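Local coordinates for aminotransferase, class IV (Brucella abortus, PDB 4TVI), which probably transfers amino groups between leucine, isoleucine or valine and 2-oxoglutarate, using covalently bound pyridoxal 5'-phosphate as cofactor, at residues A[159-164]-A[199-204]; A[165-170]-A[191-196]; A[218-223]-A[271-276]; A[266-271]-A[286-291]. All coordinates share one frame; numbering follows the deposited sequence.

Overall arrangement
From the N terminus, interaction 1 comes first: strand 160-164 pairs with strand 202-206, closing a loop of 34 residues. Interaction 2 lies within that span, tying the loop after strand 160-164 to helix 185-198; the two contacts touch through F200 N and A195 O. The intervening chain also carries K180, the cofactor-bearing lysine. Farther along, interaction 3 joins strands 219-224 and 272-277 across 47 residues. Interaction 4 crosses it in sequence, because 266-271 falls between 218-223 and 271-276, which it meets at D271, whereas 286-291 lies beyond both. Interactions 1, 3 and 4 reach one mixed sheet, with 281-288 placed between 160-164 and 272-277.

Interaction 1. Residues A[159-164]-A[199-204]; sequences GFTITT and GFHNAL
The F200 ring lies under T163, whose CB stands over one face, 3.9 Å from the ring centroid and 25° off its normal, a CH-pi contact; T161 CB and OG1 sit at the ring's edge. The imidazole of H201 meets T161 by its edge: T161 N donates to H201 ND1 over 3.0 Å, at 166° and with the donor only slightly tilted from the ring plane. T161 OG1 lies between its own backbone N and carbonyl carbon (chi1 63°), where it accepts from H201 N at 3.2 Å. F160 CE2 approaches N202 CB obliquely, at 3.6 Å.

Beyond these side chains the backbones pair as parallel strands, I162 beside N202 and T163 beside A203. T163 N donates to N202 O (3.1 Å) and L204 N to T163 O (2.8 Å), whereas the bond from N202 N to T161 O is weak. T163 OG1 turns elsewhere, to D289 and K198. Parallel neighbours joined through helix 185-198 form a beta-alpha-beta crossover. Chemically, ND1 as the acceptor of a nearly straight N-H bond is consistent with a neutral H201 protonated on NE2, and side chains of T161 and H201 supplement the ladder where regular pairing fades.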
# COMPACT_ATOMS: atom_id res chain seq x y z
N GLY A 159 12.17 -24.73 -9.49
CA GLY A 159 12.16 -23.66 -10.48
C GLY A 159 10.76 -23.25 -10.89
O GLY A 159 9.82 -24.01 -10.72
N PHE A 160 10.63 -22.04 -11.43
CA PHE A 160 9.33 -21.55 -11.89
C PHE A 160 9.39 -20.88 -13.26
O PHE A 160 10.47 -20.58 -13.77
CB PHE A 160 8.73 -20.58 -10.86
CG PHE A 160 9.56 -19.36 -10.60
CD1 PHE A 160 10.55 -19.36 -9.63
CD2 PHE A 160 9.34 -18.19 -11.32
CE1 PHE A 160 11.31 -18.23 -9.39
CE2 PHE A 160 10.10 -17.05 -11.08
CZ PHE A 160 11.09 -17.08 -10.12
N THR A 161 8.22 -20.65 -13.84
CA THR A 161 8.11 -20.07 -15.17
C THR A 161 7.69 -18.61 -15.11
O THR A 161 7.09 -18.16 -14.13
CB THR A 161 7.09 -20.83 -16.03
OG1 THR A 161 5.78 -20.72 -15.45
CG2 THR A 161 7.48 -22.30 -16.14
N ILE A 162 8.01 -17.86 -16.16
CA ILE A 162 7.64 -16.46 -16.24
C ILE A 162 6.94 -16.10 -17.55
O ILE A 162 7.09 -16.78 -18.56
CB ILE A 162 8.86 -15.52 -16.08
CG1 ILE A 162 9.93 -15.85 -17.12
CG2 ILE A 162 9.44 -15.62 -14.67
CD1 ILE A 162 11.10 -14.89 -17.10
N THR A 163 6.18 -15.02 -17.49
CA THR A 163 5.58 -14.42 -18.68
C THR A 163 5.67 -12.92 -18.47
O THR A 163 6.18 -12.45 -17.44
CB THR A 163 4.12 -14.86 -18.89
OG1 THR A 163 3.58 -14.25 -20.07
CG2 THR A 163 3.27 -14.47 -17.69
N THR A 164 5.19 -12.15 -19.44
CA THR A 164 5.15 -10.71 -19.29
C THR A 164 3.89 -10.30 -18.55
O THR A 164 2.97 -11.10 -18.39
CB THR A 164 5.20 -10.00 -20.65
OG1 THR A 164 4.17 -10.52 -21.49
CG2 THR A 164 6.55 -10.23 -21.31
N GLY A 199 -1.17 -19.02 -17.18
CA GLY A 199 -0.59 -20.34 -17.02
C GLY A 199 0.88 -20.34 -16.64
O GLY A 199 1.60 -21.29 -16.95
N PHE A 200 1.31 -19.28 -15.96
CA PHE A 200 2.70 -19.17 -15.51
C PHE A 200 2.76 -18.81 -14.02
O PHE A 200 1.80 -18.29 -13.47
CB PHE A 200 3.44 -18.12 -16.34
CG PHE A 200 3.45 -18.43 -17.81
CD1 PHE A 200 2.42 -18.01 -18.63
CD2 PHE A 200 4.49 -19.16 -18.37
CE1 PHE A 200 2.42 -18.30 -19.98
CE2 PHE A 200 4.50 -19.45 -19.72
CZ PHE A 200 3.46 -19.03 -20.53
N HIS A 201 3.89 -19.10 -13.38
CA HIS A 201 4.03 -18.88 -11.94
C HIS A 201 4.22 -17.41 -11.60
O HIS A 201 3.77 -16.94 -10.56
CB HIS A 201 5.22 -19.65 -11.38
CG HIS A 201 5.12 -21.13 -11.54
ND1 HIS A 201 5.83 -21.82 -12.51
CD2 HIS A 201 4.42 -22.06 -10.86
CE1 HIS A 201 5.55 -23.11 -12.42
NE2 HIS A 201 4.70 -23.28 -11.42
N ASN A 202 4.93 -16.70 -12.47
CA ASN A 202 5.45 -15.39 -12.12
C ASN A 202 5.55 -14.51 -13.35
O ASN A 202 5.30 -14.97 -14.47
CB ASN A 202 6.82 -15.55 -11.44
CG ASN A 202 7.15 -14.42 -10.48
OD1 ASN A 202 6.84 -13.26 -10.75
ND2 ASN A 202 7.75 -14.75 -9.35
N ALA A 203 5.90 -13.25 -13.14
CA ALA A 203 5.99 -12.30 -14.25
C ALA A 203 7.35 -11.63 -14.30
O ALA A 203 7.97 -11.39 -13.26
CB ALA A 203 4.89 -11.25 -14.13
N LEU A 204 7.84 -11.37 -15.50
CA LEU A 204 9.04 -10.55 -15.68
C LEU A 204 8.59 -9.10 -15.85
O LEU A 204 7.95 -8.75 -16.85
CB LEU A 204 9.86 -11.04 -16.88
CG LEU A 204 11.24 -10.41 -17.05
CD1 LEU A 204 12.15 -10.71 -15.83
CD2 LEU A 204 11.91 -10.85 -18.36

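Interaction 2. Residues A[165-170]-A[191-196]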
# COMPACT_ATOMS: atom_id res chain seq x y z
N THR A 165 3.86 -9.05 -18.09
CA THR A 165 2.67 -8.52 -17.43
C THR A 165 2.31 -7.16 -18.02
O THR A 165 3.18 -6.43 -18.51
CB THR A 165 2.88 -8.40 -15.91
OG1 THR A 165 1.73 -7.75 -15.34
CG2 THR A 165 4.13 -7.58 -15.60
N SER A 166 1.02 -6.85 -17.99
CA SER A 166 0.53 -5.59 -18.53
C SER A 166 0.84 -4.44 -17.59
O SER A 166 0.72 -3.28 -17.96
CB SER A 166 -0.97 -5.68 -18.79
OG SER A 166 -1.66 -5.80 -17.56
N PHE A 167 1.20 -4.76 -16.36
CA PHE A 167 1.49 -3.73 -15.38
C PHE A 167 2.98 -3.45 -15.28
O PHE A 167 3.80 -4.29 -15.65
CB PHE A 167 0.93 -4.14 -14.02
CG PHE A 167 -0.52 -4.54 -14.07
CD1 PHE A 167 -1.51 -3.60 -14.27
CD2 PHE A 167 -0.88 -5.87 -13.91
CE1 PHE A 167 -2.85 -3.97 -14.33
CE2 PHE A 167 -2.22 -6.25 -13.96
CZ PHE A 167 -3.20 -5.30 -14.17
N ARG A 168 3.33 -2.27 -14.79
CA ARG A 168 4.73 -1.89 -14.65
C ARG A 168 5.06 -1.49 -13.22
O ARG A 168 4.16 -1.22 -12.41
CB ARG A 168 5.10 -0.74 -15.60
CG ARG A 168 4.66 -0.94 -17.03
CD ARG A 168 5.18 0.18 -17.95
NE ARG A 168 4.71 -0.01 -19.32
CZ ARG A 168 4.62 0.96 -20.23
NH1 ARG A 168 4.96 2.21 -19.93
NH2 ARG A 168 4.18 0.68 -21.45
N ARG A 169 6.35 -1.46 -12.92
CA ARG A 169 6.86 -0.93 -11.67
C ARG A 169 6.49 0.54 -11.53
O ARG A 169 6.53 1.29 -12.51
CB ARG A 169 8.39 -1.07 -11.60
CG ARG A 169 8.91 -2.49 -11.71
CD ARG A 169 8.50 -3.35 -10.53
NE ARG A 169 8.85 -2.72 -9.26
CZ ARG A 169 8.19 -2.91 -8.13
NH1 ARG A 169 7.13 -3.71 -8.09
NH2 ARG A 169 8.58 -2.29 -7.02
N PRO A 170 6.12 0.97 -10.32
CA PRO A 170 6.01 2.40 -10.06
C PRO A 170 7.40 3.02 -9.91
O PRO A 170 8.41 2.33 -10.08
CB PRO A 170 5.22 2.47 -8.75
CG PRO A 170 5.25 1.09 -8.16
CD PRO A 170 5.96 0.16 -9.10
N MET A 191 0.00 -8.62 -10.82
CA MET A 191 0.90 -9.18 -11.83
C MET A 191 0.93 -10.69 -11.72
O MET A 191 0.87 -11.41 -12.72
CB MET A 191 2.32 -8.63 -11.66
CG MET A 191 2.46 -7.13 -11.88
SD MET A 191 4.11 -6.57 -11.40
CE MET A 191 3.98 -4.80 -11.68
N LEU A 192 1.01 -11.18 -10.48
CA LEU A 192 1.02 -12.62 -10.23
C LEU A 192 -0.31 -13.23 -10.65
O LEU A 192 -0.33 -14.31 -11.25
CB LEU A 192 1.30 -12.90 -8.76
CG LEU A 192 2.74 -12.61 -8.34
CD1 LEU A 192 2.87 -12.61 -6.83
CD2 LEU A 192 3.68 -13.65 -8.94
N ARG A 193 -1.40 -12.54 -10.34
CA ARG A 193 -2.73 -12.99 -10.74
C ARG A 193 -2.79 -13.13 -12.26
O ARG A 193 -3.31 -14.11 -12.80
CB ARG A 193 -3.82 -12.03 -10.26
CG ARG A 193 -5.21 -12.37 -10.79
CD ARG A 193 -6.15 -11.18 -10.70
NE ARG A 193 -5.56 -9.97 -11.28
CZ ARG A 193 -5.56 -9.67 -12.58
NH1 ARG A 193 -6.11 -10.50 -13.46
NH2 ARG A 193 -4.99 -8.55 -12.99
N GLU A 194 -2.26 -12.13 -12.96
CA GLU A 194 -2.24 -12.15 -14.42
C GLU A 194 -1.39 -13.30 -14.95
O GLU A 194 -1.80 -14.00 -15.88
CB GLU A 194 -1.70 -10.83 -14.96
CG GLU A 194 -2.13 -10.51 -16.38
CD GLU A 194 -1.59 -9.17 -16.85
OE1 GLU A 194 -0.43 -8.86 -16.54
OE2 GLU A 194 -2.34 -8.44 -17.52
N ALA A 195 -0.23 -13.50 -14.35
CA ALA A 195 0.67 -14.57 -14.77
C ALA A 195 -0.00 -15.93 -14.59
O ALA A 195 0.01 -16.77 -15.49
CB ALA A 195 1.97 -14.52 -13.99
N LYS A 196 -0.60 -16.11 -13.42
CA LYS A 196 -1.31 -17.34 -13.09
C LYS A 196 -2.44 -17.60 -14.07
O LYS A 196 -2.64 -18.72 -14.51
CB LYS A 196 -1.85 -17.26 -11.66
CG LYS A 196 -2.68 -18.44 -11.22
CD LYS A 196 -3.18 -18.22 -9.79
CE LYS A 196 -3.92 -19.43 -9.26
NZ LYS A 196 -4.19 -19.28 -7.80
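E194 reaches T165 and S166 because its CG stands anti to the backbone N (chi1 -157°) and the chain runs on extended, carrying the carboxylate out from helix 185-198. On the other side, T165 OG1 is likewise anti to its N (chi1 175°), which turns the hydroxyl to the helix. T165 OG1 donates to E194 OE1 over 2.7 Å, nearly in line with that C-O bond. S166 N gives OE1 a second, fairly straight bond of 2.9 Å, arriving on the syn side, and S166 OG donates to OE2 at 2.7 Å, also syn. Three bonds spread over both oxygens should fix the rotation of the carboxylate and would probably favour its ionised form.

T165 OG1 is itself an acceptor, from F167 N at 3.2 Å. M191, extended beyond CG, runs its methyl to F167 CB (CE to CB 3.9 Å) and to R168 O. R193, bent at chi3, brings NH2 to the edge of the F167 ring, 3.7 Å from CE2, the two flat groups steeply inclined at 76°. F167 also packs on L172 of the second subunit, so the contact borders the dimer interface. The T165 hydroxyl accepting from the nitrogen two residues on makes an ST turn, here opening the connection between strand 160-164 and helix 185-198 of the beta-alpha-beta crossover.

Interaction 3. Residues A[218-223]-A[271-276]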
# COMPACT_ATOMS: atom_id res chain seq x y z
N SER A 218 10.80 -11.04 -6.83
CA SER A 218 12.24 -11.19 -6.58
C SER A 218 13.13 -10.58 -7.65
O SER A 218 12.71 -10.42 -8.79
CB SER A 218 12.56 -12.68 -6.46
OG SER A 218 12.20 -13.35 -7.65
N ASN A 219 14.37 -10.28 -7.28
CA ASN A 219 15.37 -9.82 -8.25
C ASN A 219 15.60 -10.89 -9.30
O ASN A 219 15.46 -12.08 -9.02
CB ASN A 219 16.69 -9.48 -7.55
CG ASN A 219 16.58 -8.23 -6.71
OD1 ASN A 219 16.83 -8.26 -5.51
ND2 ASN A 219 16.21 -7.12 -7.34
N VAL A 220 15.94 -10.46 -10.52
CA VAL A 220 16.10 -11.40 -11.62
C VAL A 220 17.51 -11.31 -12.20
O VAL A 220 18.13 -10.25 -12.18
CB VAL A 220 15.04 -11.17 -12.72
CG1 VAL A 220 15.32 -9.88 -13.49
CG2 VAL A 220 14.96 -12.36 -13.67
N PHE A 221 18.00 -12.46 -12.66
CA PHE A 221 19.31 -12.58 -13.29
C PHE A 221 19.17 -13.36 -14.58
O PHE A 221 18.25 -14.17 -14.72
CB PHE A 221 20.30 -13.31 -12.39
CG PHE A 221 20.83 -12.50 -11.24
CD1 PHE A 221 20.04 -12.27 -10.12
CD2 PHE A 221 22.14 -12.04 -11.24
CE1 PHE A 221 20.53 -11.55 -9.04
CE2 PHE A 221 22.64 -11.32 -10.18
CZ PHE A 221 21.84 -11.07 -9.07
N MET A 222 20.10 -13.16 -15.50
CA MET A 222 20.19 -14.02 -16.67
C MET A 222 21.64 -14.34 -16.99
O MET A 222 22.56 -13.62 -16.57
CB MET A 222 19.51 -13.37 -17.87
CG MET A 222 20.03 -11.99 -18.23
SD MET A 222 19.43 -11.43 -19.83
CE MET A 222 20.65 -12.17 -20.91
N VAL A 223 21.84 -15.43 -17.71
CA VAL A 223 23.16 -15.85 -18.14
C VAL A 223 23.20 -15.93 -19.65
O VAL A 223 22.29 -16.47 -20.28
CB VAL A 223 23.54 -17.22 -17.54
CG1 VAL A 223 24.99 -17.57 -17.90
CG2 VAL A 223 23.34 -17.20 -16.02
N ASP A 271 20.57 -17.86 -21.97
CA ASP A 271 20.88 -19.28 -21.86
C ASP A 271 20.25 -19.80 -20.57
O ASP A 271 19.71 -20.91 -20.53
CB ASP A 271 22.39 -19.53 -21.86
CG ASP A 271 23.06 -19.07 -23.14
OD1 ASP A 271 22.40 -19.12 -24.20
OD2 ASP A 271 24.24 -18.67 -23.09
N GLU A 272 20.36 -19.00 -19.52
CA GLU A 272 19.75 -19.31 -18.23
C GLU A 272 19.09 -18.07 -17.65
O GLU A 272 19.53 -16.95 -17.89
CB GLU A 272 20.79 -19.83 -17.23
CG GLU A 272 21.80 -20.82 -17.76
CD GLU A 272 22.81 -21.23 -16.69
OE1 GLU A 272 22.46 -21.12 -15.49
OE2 GLU A 272 23.93 -21.65 -17.04
N ILE A 273 18.06 -18.29 -16.85
CA ILE A 273 17.44 -17.24 -16.07
C ILE A 273 17.25 -17.74 -14.64
O ILE A 273 16.85 -18.89 -14.43
CB ILE A 273 16.06 -16.79 -16.65
CG1 ILE A 273 16.18 -16.43 -18.13
CG2 ILE A 273 15.50 -15.61 -15.86
CD1 ILE A 273 14.86 -16.02 -18.77
N PHE A 274 17.57 -16.90 -13.66
CA PHE A 274 17.28 -17.26 -12.28
C PHE A 274 16.92 -16.04 -11.43
O PHE A 274 17.05 -14.90 -11.88
CB PHE A 274 18.46 -18.02 -11.66
CG PHE A 274 19.72 -17.20 -11.47
CD1 PHE A 274 20.69 -17.14 -12.47
CD2 PHE A 274 19.98 -16.56 -10.27
CE1 PHE A 274 21.85 -16.42 -12.29
CE2 PHE A 274 21.15 -15.83 -10.08
CZ PHE A 274 22.09 -15.77 -11.09
N SER A 275 16.44 -16.29 -10.23
CA SER A 275 16.07 -15.21 -9.33
C SER A 275 16.79 -15.36 -8.00
O SER A 275 17.26 -16.45 -7.65
CB SER A 275 14.55 -15.18 -9.11
OG SER A 275 14.13 -16.29 -8.34
N THR A 276 16.89 -14.25 -7.27
CA THR A 276 17.45 -14.26 -5.92
C THR A 276 16.47 -13.59 -4.97
O THR A 276 15.71 -12.71 -5.36
CB THR A 276 18.82 -13.55 -5.83
OG1 THR A 276 18.66 -12.16 -6.16
CG2 THR A 276 19.84 -14.20 -6.76
O HOH W 1 12.49 -16.22 -6.21
O HOH W 2 17.75 -10.49 -4.05
O HOH W 3 14.60 -10.67 -4.33
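F221 and F274 form a hydrogen-bonded antiparallel pair: F221 N donates to F274 O at 2.7 Å and F274 N returns a 3.0 Å bond to F221 O. On either side of it V223 N binds E272 O and T276 N binds N219 O. V223 O takes two donors, D271 N at 2.8 Å and E272 N at 3.3 Å, the signature of a classic beta bulge. The bond from N219 N to T276 O is weak, and a water accepting from N219 N (3.0 Å) supplements it.

Waters also join the side chains: one links S218 OG with S275 OG, another N219 OD1 with T276 OG1. Partners beyond the strands complete the set: N219 ND2 bonds L238 O, S218 OG also bonds T215 OG1, and D271 OD2 bonds G225 N. On the same face as N219 and V223, F221 CB sits over the F274 ring, 3.4 Å from the centroid, while the rings, inclined by 8°, are slid so far apart that they barely overlap. In this buried contact, the E272 carboxylate is bonded to T299 OG1 and V298 N at the start of helix 297-310, which would probably favour its ionised state.

Interaction 4. Residues A[266-271]-A[286-291]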
# COMPACT_ATOMS: atom_id res chain seq x y z
N ASP A 266 16.46 -9.14 -24.10
CA ASP A 266 17.66 -9.74 -23.51
C ASP A 266 17.35 -11.07 -22.84
O ASP A 266 18.12 -12.02 -22.94
CB ASP A 266 18.30 -8.79 -22.49
CG ASP A 266 18.93 -7.58 -23.14
OD1 ASP A 266 19.91 -7.77 -23.90
OD2 ASP A 266 18.44 -6.45 -22.93
N PHE A 267 16.20 -11.14 -22.17
CA PHE A 267 15.82 -12.37 -21.48
C PHE A 267 15.27 -13.40 -22.46
O PHE A 267 15.31 -14.60 -22.19
CB PHE A 267 14.81 -12.05 -20.38
CG PHE A 267 15.44 -11.39 -19.18
CD1 PHE A 267 15.67 -10.02 -19.17
CD2 PHE A 267 15.82 -12.14 -18.08
CE1 PHE A 267 16.26 -9.41 -18.08
CE2 PHE A 267 16.42 -11.53 -16.99
CZ PHE A 267 16.64 -10.17 -16.99
N ARG A 268 14.79 -12.94 -23.61
CA ARG A 268 14.39 -13.85 -24.67
C ARG A 268 15.61 -14.64 -25.16
O ARG A 268 15.48 -15.78 -25.60
CB ARG A 268 13.73 -13.10 -25.83
CG ARG A 268 12.45 -12.35 -25.47
CD ARG A 268 11.29 -13.29 -25.16
NE ARG A 268 10.04 -12.55 -24.97
CZ ARG A 268 8.97 -13.03 -24.33
NH1 ARG A 268 8.99 -14.24 -23.80
NH2 ARG A 268 7.88 -12.28 -24.22
N GLU A 269 16.79 -14.04 -25.08
CA GLU A 269 18.01 -14.66 -25.59
C GLU A 269 18.82 -15.37 -24.52
O GLU A 269 19.89 -15.90 -24.82
CB GLU A 269 18.95 -13.63 -26.23
CG GLU A 269 18.29 -12.50 -26.96
CD GLU A 269 19.21 -11.29 -27.10
OE1 GLU A 269 20.41 -11.40 -26.75
OE2 GLU A 269 18.74 -10.24 -27.56
N ALA A 270 18.34 -15.38 -23.29
CA ALA A 270 19.13 -15.93 -22.19
C ALA A 270 19.36 -17.43 -22.32
O ALA A 270 18.47 -18.18 -22.74
CB ALA A 270 18.46 -15.63 -20.87
N ASP A 271 20.57 -17.86 -21.97
CA ASP A 271 20.88 -19.28 -21.86
C ASP A 271 20.25 -19.80 -20.57
O ASP A 271 19.71 -20.91 -20.53
CB ASP A 271 22.39 -19.53 -21.86
CG ASP A 271 23.06 -19.07 -23.14
OD1 ASP A 271 22.40 -19.12 -24.20
OD2 ASP A 271 24.24 -18.67 -23.09
N ILE A 286 12.68 -21.68 -15.19
CA ILE A 286 12.76 -22.78 -16.14
C ILE A 286 11.84 -22.64 -17.34
O ILE A 286 11.61 -23.60 -18.07
CB ILE A 286 12.44 -24.12 -15.44
CG1 ILE A 286 11.04 -24.06 -14.83
CG2 ILE A 286 13.50 -24.43 -14.39
CD1 ILE A 286 10.64 -25.33 -14.09
N GLY A 287 11.30 -21.44 -17.53
CA GLY A 287 10.42 -21.18 -18.65
C GLY A 287 10.11 -19.70 -18.79
O GLY A 287 9.83 -19.01 -17.81
N PHE A 288 10.18 -19.22 -20.03
CA PHE A 288 9.77 -17.86 -20.35
C PHE A 288 8.83 -17.93 -21.55
O PHE A 288 9.28 -18.09 -22.68
CB PHE A 288 10.98 -16.97 -20.64
CG PHE A 288 10.64 -15.51 -20.78
CD1 PHE A 288 9.38 -15.03 -20.47
CD2 PHE A 288 11.60 -14.61 -21.23
CE1 PHE A 288 9.07 -13.68 -20.61
CE2 PHE A 288 11.30 -13.27 -21.37
CZ PHE A 288 10.04 -12.80 -21.06
N ASP A 289 7.53 -17.85 -21.28
CA ASP A 289 6.50 -18.05 -22.28
C ASP A 289 6.72 -19.36 -23.05
O ASP A 289 6.71 -20.44 -22.46
CB ASP A 289 6.43 -16.85 -23.22
CG ASP A 289 5.83 -15.61 -22.55
OD1 ASP A 289 4.64 -15.66 -22.16
OD2 ASP A 289 6.54 -14.60 -22.40
N GLU A 290 6.94 -19.27 -24.36
CA GLU A 290 7.03 -20.46 -25.19
C GLU A 290 8.40 -21.15 -25.15
O GLU A 290 8.57 -22.24 -25.70
CB GLU A 290 6.68 -20.12 -26.64
CG GLU A 290 5.18 -20.07 -26.90
CD GLU A 290 4.85 -19.67 -28.32
OE1 GLU A 290 5.71 -19.83 -29.21
OE2 GLU A 290 3.71 -19.19 -28.55
N ARG A 291 9.38 -20.50 -24.52
CA ARG A 291 10.72 -21.07 -24.47
C ARG A 291 10.99 -21.71 -23.11
O ARG A 291 11.09 -21.01 -22.10
CB ARG A 291 11.77 -20.01 -24.80
CG ARG A 291 13.19 -20.56 -24.82
CD ARG A 291 14.22 -19.49 -25.13
NE ARG A 291 15.56 -20.07 -25.26
CZ ARG A 291 16.68 -19.46 -24.92
NH1 ARG A 291 16.65 -18.22 -24.44
NH2 ARG A 291 17.85 -20.08 -25.06
O HOH W 4 10.66 -16.49 -24.42
O HOH W 5 5.01 -12.53 -23.08
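F267 touches F288 first, its CB 3.8 Å from F288 CE2, while F267 O lies in plane at the edge of that ring. R268 follows and carries most of the contact. Its chain bends at chi2 (-70°), bringing back toward F288 a side chain that sets out away from it. The guanidinium then lies flat on the phenyl face, centres 3.8 Å apart and planes at 14°, with NH1 above the middle of the ring: a stacked cation-pi pair. From this position R268 also grips D289 end-on, NH1 and NH2 both reaching OD2, at 2.8 and 3.2 Å. The NH1 bond lies in the guanidinium plane and uses the anti lone pair of OD2; NH2 meets the same oxygen from above the carboxylate plane. One water accepts from NH1 and donates to F288 O, and a second joins NH2 to OD2, so the ion pair is partly hydrated. The other carboxylate oxygen, OD1, is bonded to T163 OG1, so D289 is held from two directions. E269 OE1 turns elsewhere, to a salt bridge with R224. At A270 the carbonyl O is approached by NH1 of R291, whose extended chain reaches across from the turn; this very short bond is doubtful.

The type II' turn from F288 to R291 presents F288, D289 and R291 at the end of strand 281-288. F267 packs on V220, M222 and L204, while F288 rests on I162 and L204, so the end of helix 264-268 and the turn meet over the face of the mixed sheet that carries I162, L204, V220 and M222.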